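Local coordinates for OLD nuclease (Thermus scotoductus, PDB 6P74), which degrades linear or supercoiled double-stranded DNA exonucleolytically from 5' to 3' and nicks circular DNA, and carries a DNA-stimulated ATPase activity, at residues A441-E444 against T445-Q449; A385-L388 against F389-E393; K454-Q457 against E458-Q461. All coordinates share one frame; numbering follows the deposited sequence.

Contact 1: A441-E444 against T445-Q449; sequences ADEE and TRRKQ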
ATOM      1  N   ALA A 441     -28.512  13.987 -66.156  1.00 81.75           N
ATOM      2  CA  ALA A 441     -29.401  13.110 -65.404  1.00 73.86           C
ATOM      3  C   ALA A 441     -30.824  13.669 -65.379  1.00 76.21           C
ATOM      4  O   ALA A 441     -31.100  14.791 -65.818  1.00 77.54           O
ATOM      5  CB  ALA A 441     -28.889  12.905 -63.978  1.00 64.60           C
ATOM      6  N   ASP A 442     -31.743  12.868 -64.852  1.00 76.56           N
ATOM      7  CA  ASP A 442     -33.121  13.323 -64.752  1.00 81.88           C
ATOM      8  C   ASP A 442     -33.292  14.287 -63.559  1.00 71.00           C
ATOM      9  O   ASP A 442     -32.449  14.367 -62.667  1.00 65.71           O
ATOM     10  CB  ASP A 442     -34.066  12.121 -64.631  1.00 79.64           C
ATOM     11  CG  ASP A 442     -34.247  11.667 -63.202  1.00 87.20           C
ATOM     12  OD1 ASP A 442     -33.256  11.207 -62.595  1.00 82.09           O
ATOM     13  OD2 ASP A 442     -35.387  11.799 -62.686  1.00 97.76           O
ATOM     14  N   GLU A 443     -34.414  15.015 -63.561  1.00 66.90           N
ATOM     15  CA  GLU A 443     -34.713  16.009 -62.528  1.00 72.48           C
ATOM     16  C   GLU A 443     -34.512  15.456 -61.107  1.00 66.97           C
ATOM     17  O   GLU A 443     -33.881  16.106 -60.268  1.00 67.28           O
ATOM     18  CB  GLU A 443     -36.145  16.534 -62.735  1.00 68.37           C
ATOM     19  CG  GLU A 443     -36.527  17.812 -61.953  1.00 74.40           C
ATOM     20  CD  GLU A 443     -36.898  17.539 -60.493  1.00 80.11           C
ATOM     21  OE1 GLU A 443     -36.370  18.260 -59.613  1.00 79.46           O
ATOM     22  OE2 GLU A 443     -37.701  16.596 -60.232  1.00 76.35           O
ATOM     23  N   GLU A 444     -35.019  14.253 -60.811  1.00 60.81           N
ATOM     24  CA  GLU A 444     -34.920  13.764 -59.430  1.00 63.51           C
ATOM     25  C   GLU A 444     -33.469  13.499 -59.032  1.00 60.18           C
ATOM     26  O   GLU A 444     -33.060  13.798 -57.906  1.00 61.78           O
ATOM     27  CB  GLU A 444     -35.790  12.507 -59.220  1.00 57.60           C
ATOM     28  CG  GLU A 444     -35.728  11.915 -57.763  1.00 56.03           C
ATOM     29  CD  GLU A 444     -36.823  10.892 -57.466  1.00 65.23           C
ATOM     30  OE1 GLU A 444     -37.972  11.058 -57.964  1.00 68.44           O
ATOM     31  OE2 GLU A 444     -36.531   9.919 -56.733  1.00 55.07           O
ATOM     32  N   THR A 445     -32.667  12.962 -59.938  1.00 68.52           N
ATOM     33  CA  THR A 445     -31.280  12.692 -59.590  1.00 70.03           C
ATOM     34  C   THR A 445     -30.495  13.987 -59.389  1.00 63.93           C
ATOM     35  O   THR A 445     -29.721  14.098 -58.435  1.00 64.84           O
ATOM     36  CB  THR A 445     -30.632  11.812 -60.667  1.00 74.14           C
ATOM     37  OG1 THR A 445     -30.837  12.414 -61.941  1.00 96.08           O
ATOM     38  CG2 THR A 445     -31.293  10.466 -60.692  1.00 63.18           C
ATOM     39  N   ARG A 446     -30.694  14.982 -60.263  1.00 63.77           N
ATOM     40  CA  ARG A 446     -30.011  16.264 -60.090  1.00 67.00           C
ATOM     41  C   ARG A 446     -30.394  16.913 -58.767  1.00 62.59           C
ATOM     42  O   ARG A 446     -29.523  17.344 -58.002  1.00 61.05           O
ATOM     43  CB  ARG A 446     -30.320  17.201 -61.261  1.00 64.53           C
ATOM     44  CG  ARG A 446     -29.902  16.628 -62.575  1.00 66.27           C
ATOM     45  CD  ARG A 446     -29.928  17.629 -63.719  1.00 70.47           C
ATOM     46  NE  ARG A 446     -31.081  18.529 -63.726  1.00 72.19           N
ATOM     47  CZ  ARG A 446     -32.205  18.315 -64.403  1.00 86.65           C
ATOM     48  NH1 ARG A 446     -32.364  17.213 -65.123  1.00 91.76           N
ATOM     49  NH2 ARG A 446     -33.180  19.209 -64.356  1.00 87.23           N
ATOM     50  N   ARG A 447     -31.704  16.976 -58.478  1.00 66.29           N
ATOM     51  CA  ARG A 447     -32.169  17.575 -57.230  1.00 65.70           C
ATOM     52  C   ARG A 447     -31.615  16.816 -56.026  1.00 64.66           C
ATOM     53  O   ARG A 447     -31.118  17.432 -55.079  1.00 65.34           O
ATOM     54  CB  ARG A 447     -33.706  17.638 -57.204  1.00 66.39           C
ATOM     55  CG  ARG A 447     -34.324  17.935 -55.811  1.00 62.43           C
ATOM     56  CD  ARG A 447     -35.776  18.311 -55.904  1.00 68.13           C
ATOM     57  NE  ARG A 447     -36.475  17.446 -56.865  1.00 80.86           N
ATOM     58  CZ  ARG A 447     -36.929  16.223 -56.596  1.00 69.00           C
ATOM     59  NH1 ARG A 447     -36.768  15.721 -55.381  1.00 60.65           N
ATOM     60  NH2 ARG A 447     -37.527  15.502 -57.544  1.00 64.73           N
ATOM     61  N   LYS A 448     -31.623  15.477 -56.074  1.00 67.55           N
ATOM     62  CA  LYS A 448     -31.110  14.713 -54.937  1.00 64.92           C
ATOM     63  C   LYS A 448     -29.607  14.878 -54.776  1.00 66.34           C
ATOM     64  O   LYS A 448     -29.116  14.960 -53.648  1.00 66.52           O
ATOM     65  CB  LYS A 448     -31.479  13.241 -55.067  1.00 63.92           C
ATOM     66  CG  LYS A 448     -32.854  12.980 -54.499  1.00 71.01           C
ATOM     67  CD  LYS A 448     -33.299  11.544 -54.669  1.00 69.77           C
ATOM     68  CE  LYS A 448     -34.707  11.397 -54.147  1.00 70.79           C
ATOM     69  NZ  LYS A 448     -35.260  10.054 -54.416  1.00 75.84           N
ATOM     70  N   GLN A 449     -28.855  14.915 -55.884  1.00 61.87           N
ATOM     71  CA  GLN A 449     -27.432  15.221 -55.787  1.00 63.00           C
ATOM     72  C   GLN A 449     -27.194  16.576 -55.118  1.00 66.03           C
ATOM     73  O   GLN A 449     -26.365  16.694 -54.207  1.00 64.70           O
ATOM     74  CB  GLN A 449     -26.790  15.188 -57.163  1.00 65.31           C
ATOM     75  CG  GLN A 449     -26.351  13.815 -57.604  1.00 85.73           C
ATOM     76  CD  GLN A 449     -25.476  13.883 -58.851  1.00 96.41           C
ATOM     77  OE1 GLN A 449     -24.253  14.047 -58.750  1.00109.41           O
ATOM     78  NE2 GLN A 449     -26.101  13.784 -60.034  1.00 88.02           N
TER
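Arg-446 N bonds to Asp-442 O at 3.0 Å and Arg-447 N to Glu-443 O as the extended chain at 441-442 enters helix 443-467 of the Toprim domain. Asp-442 is the N-cap; its CG stands between the backbone N and carbonyl carbon (chi1 87°), which brings the short carboxylate within bonding distance of first-turn amides that have no earlier helical carbonyl to bond. OD2 takes a weak bond from Glu-444 N, and OD1 accepts from Thr-445 N, although OD1 is doubtfully placed; the negative charge would probably also be favoured by the helix dipole. Glu-443 reaches one turn forward to Arg-447 in a two-pronged salt bridge, side-on, with Arg-447 NE on Glu-443 OE1 at 2.9 Å and NH2 on OE2. The two flat groups are nearly coplanar (26°), the Glu-443 bend at chi2 having swung its carboxylate to the guanidinium edge. Glu-444 and Lys-448 run side by side, long chains suited to an exposed surface, and Lys-448 NZ forms a salt bridge to Glu-444 OE2 (2.6 Å) from above the carboxylate plane. Arg-446 turns back to the loop, its NH1 donating to Ala-441 O at 2.8 Å with the oxygen in the guanidinium plane.

Contact 2: A385-L388 against F389-E393; sequences ALQL and FNQLE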
ATOM      1  N   ALA A 385      -5.559   3.727 -43.131  1.00 59.72           N
ATOM      2  CA  ALA A 385      -4.714   4.395 -42.149  1.00 60.06           C
ATOM      3  C   ALA A 385      -3.599   3.470 -41.645  1.00 59.06           C
ATOM      4  O   ALA A 385      -2.407   3.814 -41.709  1.00 68.41           O
ATOM      5  CB  ALA A 385      -5.576   4.912 -40.992  1.00 56.64           C
ATOM      6  N   LEU A 386      -3.962   2.277 -41.168  1.00 61.07           N
ATOM      7  CA  LEU A 386      -2.965   1.389 -40.566  1.00 63.75           C
ATOM      8  C   LEU A 386      -1.932   0.923 -41.582  1.00 63.48           C
ATOM      9  O   LEU A 386      -0.762   0.734 -41.232  1.00 67.55           O
ATOM     10  CB  LEU A 386      -3.643   0.185 -39.896  1.00 65.13           C
ATOM     11  CG  LEU A 386      -4.488   0.492 -38.650  1.00 67.23           C
ATOM     12  CD1 LEU A 386      -5.272  -0.734 -38.190  1.00 68.48           C
ATOM     13  CD2 LEU A 386      -3.623   0.997 -37.500  1.00 76.24           C
ATOM     14  N   GLN A 387      -2.326   0.738 -42.838  1.00 62.78           N
ATOM     15  CA  GLN A 387      -1.332   0.408 -43.846  1.00 63.36           C
ATOM     16  C   GLN A 387      -0.398   1.597 -44.094  1.00 68.88           C
ATOM     17  O   GLN A 387       0.809   1.414 -44.282  1.00 70.63           O
ATOM     18  CB  GLN A 387      -2.025  -0.049 -45.134  1.00 65.24           C
ATOM     19  CG  GLN A 387      -1.092  -0.216 -46.311  1.00 72.80           C
ATOM     20  CD  GLN A 387      -0.075  -1.326 -46.076  1.00 83.28           C
ATOM     21  OE1 GLN A 387      -0.366  -2.300 -45.381  1.00 87.58           O
ATOM     22  NE2 GLN A 387       1.127  -1.175 -46.642  1.00 76.87           N
ATOM     23  N   LEU A 388      -0.917   2.827 -44.049  1.00 68.28           N
ATOM     24  CA  LEU A 388      -0.022   3.970 -44.235  1.00 72.99           C
ATOM     25  C   LEU A 388       0.913   4.132 -43.045  1.00 72.09           C
ATOM     26  O   LEU A 388       2.104   4.413 -43.228  1.00 70.76           O
ATOM     27  CB  LEU A 388      -0.812   5.255 -44.483  1.00 64.95           C
ATOM     28  CG  LEU A 388      -1.325   5.343 -45.919  1.00 71.40           C
ATOM     29  CD1 LEU A 388      -2.390   6.404 -46.075  1.00 72.76           C
ATOM     30  CD2 LEU A 388      -0.149   5.583 -46.878  1.00 74.11           C
ATOM     31  N   PHE A 389       0.399   3.957 -41.822  1.00 70.93           N
ATOM     32  CA  PHE A 389       1.287   3.905 -40.664  1.00 71.97           C
ATOM     33  C   PHE A 389       2.446   2.964 -40.936  1.00 78.44           C
ATOM     34  O   PHE A 389       3.614   3.299 -40.707  1.00 78.70           O
ATOM     35  CB  PHE A 389       0.542   3.435 -39.417  1.00 68.96           C
ATOM     36  CG  PHE A 389      -0.139   4.532 -38.635  1.00 68.01           C
ATOM     37  CD1 PHE A 389       0.541   5.225 -37.655  1.00 74.37           C
ATOM     38  CD2 PHE A 389      -1.481   4.827 -38.845  1.00 67.17           C
ATOM     39  CE1 PHE A 389      -0.093   6.206 -36.910  1.00 73.76           C
ATOM     40  CE2 PHE A 389      -2.128   5.804 -38.099  1.00 66.27           C
ATOM     41  CZ  PHE A 389      -1.431   6.496 -37.138  1.00 68.13           C
ATOM     42  N   ASN A 390       2.128   1.769 -41.435  1.00 78.47           N
ATOM     43  CA  ASN A 390       3.154   0.766 -41.677  1.00 79.73           C
ATOM     44  C   ASN A 390       4.152   1.241 -42.739  1.00 81.95           C
ATOM     45  O   ASN A 390       5.357   0.977 -42.643  1.00 83.04           O
ATOM     46  CB  ASN A 390       2.473  -0.547 -42.074  1.00 85.94           C
ATOM     47  CG  ASN A 390       3.443  -1.708 -42.181  1.00 98.84           C
ATOM     48  OD1 ASN A 390       3.957  -2.192 -41.173  1.00106.90           O
ATOM     49  ND2 ASN A 390       3.679  -2.173 -43.401  1.00100.31           N
ATOM     50  N   GLN A 391       3.673   1.957 -43.752  1.00 77.73           N
ATOM     51  CA  GLN A 391       4.571   2.470 -44.778  1.00 78.76           C
ATOM     52  C   GLN A 391       5.368   3.674 -44.304  1.00 77.74           C
ATOM     53  O   GLN A 391       6.437   3.954 -44.852  1.00 80.80           O
ATOM     54  CB  GLN A 391       3.780   2.823 -46.038  1.00 74.00           C
ATOM     55  CG  GLN A 391       3.364   1.583 -46.814  1.00 80.65           C
ATOM     56  CD  GLN A 391       2.562   1.898 -48.062  1.00 83.06           C
ATOM     57  OE1 GLN A 391       1.414   1.484 -48.182  1.00 80.22           O
ATOM     58  NE2 GLN A 391       3.171   2.618 -49.005  1.00 86.33           N
ATOM     59  N   LEU A 392       4.868   4.394 -43.310  1.00 75.62           N
ATOM     60  CA  LEU A 392       5.621   5.485 -42.720  1.00 77.13           C
ATOM     61  C   LEU A 392       6.557   4.985 -41.637  1.00 84.46           C
ATOM     62  O   LEU A 392       7.296   5.784 -41.056  1.00 85.65           O
ATOM     63  CB  LEU A 392       4.655   6.547 -42.168  1.00 72.61           C
ATOM     64  CG  LEU A 392       3.868   7.260 -43.276  1.00 69.02           C
ATOM     65  CD1 LEU A 392       2.696   8.037 -42.733  1.00 67.57           C
ATOM     66  CD2 LEU A 392       4.792   8.185 -44.078  1.00 73.38           C
ATOM     67  N   GLU A 393       6.542   3.679 -41.375  1.00 88.44           N
ATOM     68  CA  GLU A 393       7.417   3.049 -40.393  1.00 93.21           C
ATOM     69  C   GLU A 393       7.113   3.563 -38.993  1.00 87.78           C
ATOM     70  O   GLU A 393       8.013   3.845 -38.203  1.00 91.91           O
ATOM     71  CB  GLU A 393       8.894   3.240 -40.751  1.00 97.69           C
ATOM     72  CG  GLU A 393       9.423   2.195 -41.733  1.00104.75           C
ATOM     73  CD  GLU A 393      10.752   2.595 -42.377  1.00122.86           C
ATOM     74  OE1 GLU A 393      11.005   3.817 -42.500  1.00129.70           O
ATOM     75  OE2 GLU A 393      11.540   1.693 -42.763  1.00124.44           O
TER
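A bend at chi2 (64°) folds the Gln-387 amide along the helix, while Gln-391, its CG beside the backbone N, runs out extended, and the two amides meet one turn apart. Gln-387 NE2 donates to Gln-391 OE1 at 3.1 Å, an almost straight bond (169°). The acceptor lies in the amide plane of Gln-387, but the two amide planes are turned 51° apart. This is the last part of helix 379-391, the helix of a beta-alpha-beta unit in the Toprim domain. Gln-391 N closes on Gln-387 O at 3.0 Å, and the helix ends in a Schellman motif at Glu-393, whose positive phi turns the chain away. Phe-389 brings its ring edge to the preceding turn, CD2 lying 3.2 Å from Ala-385 O. Bulky and apolar, this ring suits the inner side of the helix, where it packs on Ile-401 and Val-403 of strand 401-405. Leu-388 faces Phe-515 and Ile-519 of helix 513-523 instead. Gln-391 NE2 donates to Leu-500 O, which can only accept, so NE2 must face it; that leaves OE1 toward Gln-387 and in turn calls for NE2 of Gln-387 there, glutamine serving at both ends.

Contact 3: K454-Q457 against E458-Q461; sequences KAEQ and EKNQ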
ATOM      1  N   LYS A 454     -25.379  19.465 -50.234  1.00 59.59           N
ATOM      2  CA  LYS A 454     -25.572  20.403 -49.129  1.00 68.92           C
ATOM      3  C   LYS A 454     -25.564  19.684 -47.782  1.00 64.35           C
ATOM      4  O   LYS A 454     -24.963  20.170 -46.815  1.00 61.06           O
ATOM      5  CB  LYS A 454     -26.869  21.206 -49.308  1.00 71.51           C
ATOM      6  CG  LYS A 454     -26.876  22.144 -50.517  1.00 83.08           C
ATOM      7  CD  LYS A 454     -25.491  22.715 -50.831  1.00 94.03           C
ATOM      8  CE  LYS A 454     -25.350  23.143 -52.320  1.00103.56           C
ATOM      9  NZ  LYS A 454     -25.392  22.005 -53.330  1.00 98.10           N
ATOM     10  N   ALA A 455     -26.227  18.533 -47.689  1.00 62.17           N
ATOM     11  CA  ALA A 455     -26.197  17.772 -46.441  1.00 66.87           C
ATOM     12  C   ALA A 455     -24.762  17.437 -46.039  1.00 64.77           C
ATOM     13  O   ALA A 455     -24.355  17.661 -44.890  1.00 63.59           O
ATOM     14  CB  ALA A 455     -27.030  16.497 -46.580  1.00 57.68           C
ATOM     15  N   GLU A 456     -23.981  16.891 -46.979  1.00 58.89           N
ATOM     16  CA  GLU A 456     -22.586  16.579 -46.698  1.00 61.88           C
ATOM     17  C   GLU A 456     -21.805  17.821 -46.284  1.00 64.50           C
ATOM     18  O   GLU A 456     -20.990  17.763 -45.359  1.00 59.81           O
ATOM     19  CB  GLU A 456     -21.936  15.919 -47.916  1.00 64.01           C
ATOM     20  CG  GLU A 456     -22.384  14.469 -48.146  1.00 72.67           C
ATOM     21  CD  GLU A 456     -22.240  13.541 -46.929  1.00 74.80           C
ATOM     22  OE1 GLU A 456     -21.142  13.463 -46.330  1.00 76.46           O
ATOM     23  OE2 GLU A 456     -23.245  12.875 -46.576  1.00 80.46           O
ATOM     24  N   GLN A 457     -22.052  18.958 -46.948  1.00 62.17           N
ATOM     25  CA  GLN A 457     -21.326  20.174 -46.607  1.00 66.60           C
ATOM     26  C   GLN A 457     -21.642  20.625 -45.192  1.00 62.71           C
ATOM     27  O   GLN A 457     -20.750  21.084 -44.475  1.00 59.48           O
ATOM     28  CB  GLN A 457     -21.629  21.262 -47.629  1.00 61.10           C
ATOM     29  CG  GLN A 457     -20.880  21.002 -48.959  1.00 57.60           C
ATOM     30  CD  GLN A 457     -21.305  21.936 -50.065  1.00 64.42           C
ATOM     31  OE1 GLN A 457     -22.452  22.396 -50.103  1.00 63.31           O
ATOM     32  NE2 GLN A 457     -20.375  22.232 -50.973  1.00 61.42           N
ATOM     33  N   GLU A 458     -22.882  20.436 -44.764  1.00 60.56           N
ATOM     34  CA  GLU A 458     -23.271  20.741 -43.396  1.00 67.03           C
ATOM     35  C   GLU A 458     -22.566  19.818 -42.409  1.00 70.38           C
ATOM     36  O   GLU A 458     -22.019  20.283 -41.398  1.00 69.46           O
ATOM     37  CB  GLU A 458     -24.786  20.624 -43.271  1.00 69.26           C
ATOM     38  CG  GLU A 458     -25.387  21.386 -42.122  1.00 95.25           C
ATOM     39  CD  GLU A 458     -26.773  20.869 -41.764  1.00114.86           C
ATOM     40  OE1 GLU A 458     -26.891  20.138 -40.749  1.00119.60           O
ATOM     41  OE2 GLU A 458     -27.729  21.174 -42.516  1.00119.71           O
ATOM     42  N   LYS A 459     -22.557  18.504 -42.689  1.00 64.35           N
ATOM     43  CA  LYS A 459     -21.832  17.566 -41.826  1.00 62.35           C
ATOM     44  C   LYS A 459     -20.342  17.895 -41.761  1.00 62.11           C
ATOM     45  O   LYS A 459     -19.722  17.769 -40.693  1.00 62.70           O
ATOM     46  CB  LYS A 459     -22.003  16.126 -42.307  1.00 53.20           C
ATOM     47  CG  LYS A 459     -23.404  15.621 -42.432  1.00 59.61           C
ATOM     48  CD  LYS A 459     -23.379  14.194 -42.879  1.00 64.86           C
ATOM     49  CE  LYS A 459     -24.730  13.702 -43.337  1.00 71.51           C
ATOM     50  NZ  LYS A 459     -24.535  12.472 -44.176  1.00 76.95           N
ATOM     51  N   ASN A 460     -19.744  18.273 -42.904  1.00 56.71           N
ATOM     52  CA  ASN A 460     -18.338  18.652 -42.927  1.00 59.04           C
ATOM     53  C   ASN A 460     -18.099  19.904 -42.088  1.00 59.04           C
ATOM     54  O   ASN A 460     -17.067  20.019 -41.424  1.00 50.07           O
ATOM     55  CB  ASN A 460     -17.871  18.894 -44.372  1.00 57.21           C
ATOM     56  CG  ASN A 460     -17.936  17.647 -45.213  1.00 62.20           C
ATOM     57  OD1 ASN A 460     -18.068  16.548 -44.674  1.00 56.76           O
ATOM     58  ND2 ASN A 460     -17.844  17.808 -46.557  1.00 53.60           N
ATOM     59  N   GLN A 461     -19.031  20.860 -42.140  1.00 58.72           N
ATOM     60  CA  GLN A 461     -18.907  22.095 -41.378  1.00 65.91           C
ATOM     61  C   GLN A 461     -19.058  21.845 -39.884  1.00 61.02           C
ATOM     62  O   GLN A 461     -18.377  22.486 -39.076  1.00 61.56           O
ATOM     63  CB  GLN A 461     -19.942  23.119 -41.859  1.00 72.74           C
ATOM     64  CG  GLN A 461     -19.798  24.480 -41.218  1.00 84.12           C
ATOM     65  CD  GLN A 461     -18.341  24.956 -41.203  1.00105.05           C
ATOM     66  OE1 GLN A 461     -17.762  25.176 -40.134  1.00113.00           O
ATOM     67  NE2 GLN A 461     -17.740  25.103 -42.390  1.00107.64           N
TER
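Lys-454 O receives Glu-458 N at 2.9 Å, the first of four successive i to i+4 bonds that make 454-461 a regular alpha-helical piece of helix 443-467 in the Toprim domain. The lysine chain itself leads away from the following turn and reaches back, NZ making a weak bond to Glu-450 O, as its length and exposed setting allow. Ala-455 is small and exposed, and its part is played by the backbone: its O accepts Lys-459 N at 3.0 Å, and Lys-459 CG passes 3.3 Å from the same Ala-455 O. Glu-456 carries the main side-chain contact. Its CG lies beside the backbone N, and a second bend at chi2 (-53°) curls the carboxylate toward the extended chain of Lys-459. Lys-459 NZ then bonds to Glu-456 OE2 at 2.8 Å, a salt bridge three residues apart, approaching on the syn side but 33° out of the carboxylate plane. Glu-456 OE1 has its own salt bridge, to Lys-409, so a lysine grips each oxygen and together they restrain the rotation of the group. A glutamate is long enough to meet both lysines, and its side chain touches Asp-433, inferred to bind a divalent metal; the bound samarium is about 9 Å from the Glu-456 side chain. Glu-456 O accepts Asn-460 N, and this oxygen sits over the face of the Asn-460 amide, CG 3.1 Å from Glu-456 O. Short and two-ended, this asparagine takes Lys-409 NZ on OD1 and gives ND2 to Glu-432 O, linking the helix to the residue between Asp-431, which binds the samarium, and Asp-433. Gln-457 extends outward as a polar, exposed residue, while its O accepts Gln-461 N at 2.9 Å; Gln-461 CB lies 3.4 Å from the same Gln-457 O.

Overall arrangement
All three are local contacts on Toprim-domain helices, contact 1 at a start and contact 2 at an end. Contact 2 comes first, on helix 379-391, which connects the neighbouring parallel strands 372-376 and 401-405; contacts 1 and 3 follow in that order on helix 443-467, their centres about 18 Å and nearest atoms about 5 Å apart. Contact 2 lies about 39 Å from contact 1 and about 29 Å from contact 3, centre to centre. Contact 1 is at the surface, away from the metal site, whereas contact 3 puts the same helix beside Asp-433 and Glu-377, inferred to bind a divalent cation; contact 2 is partly buried against strand 401-405 and helix 513-523.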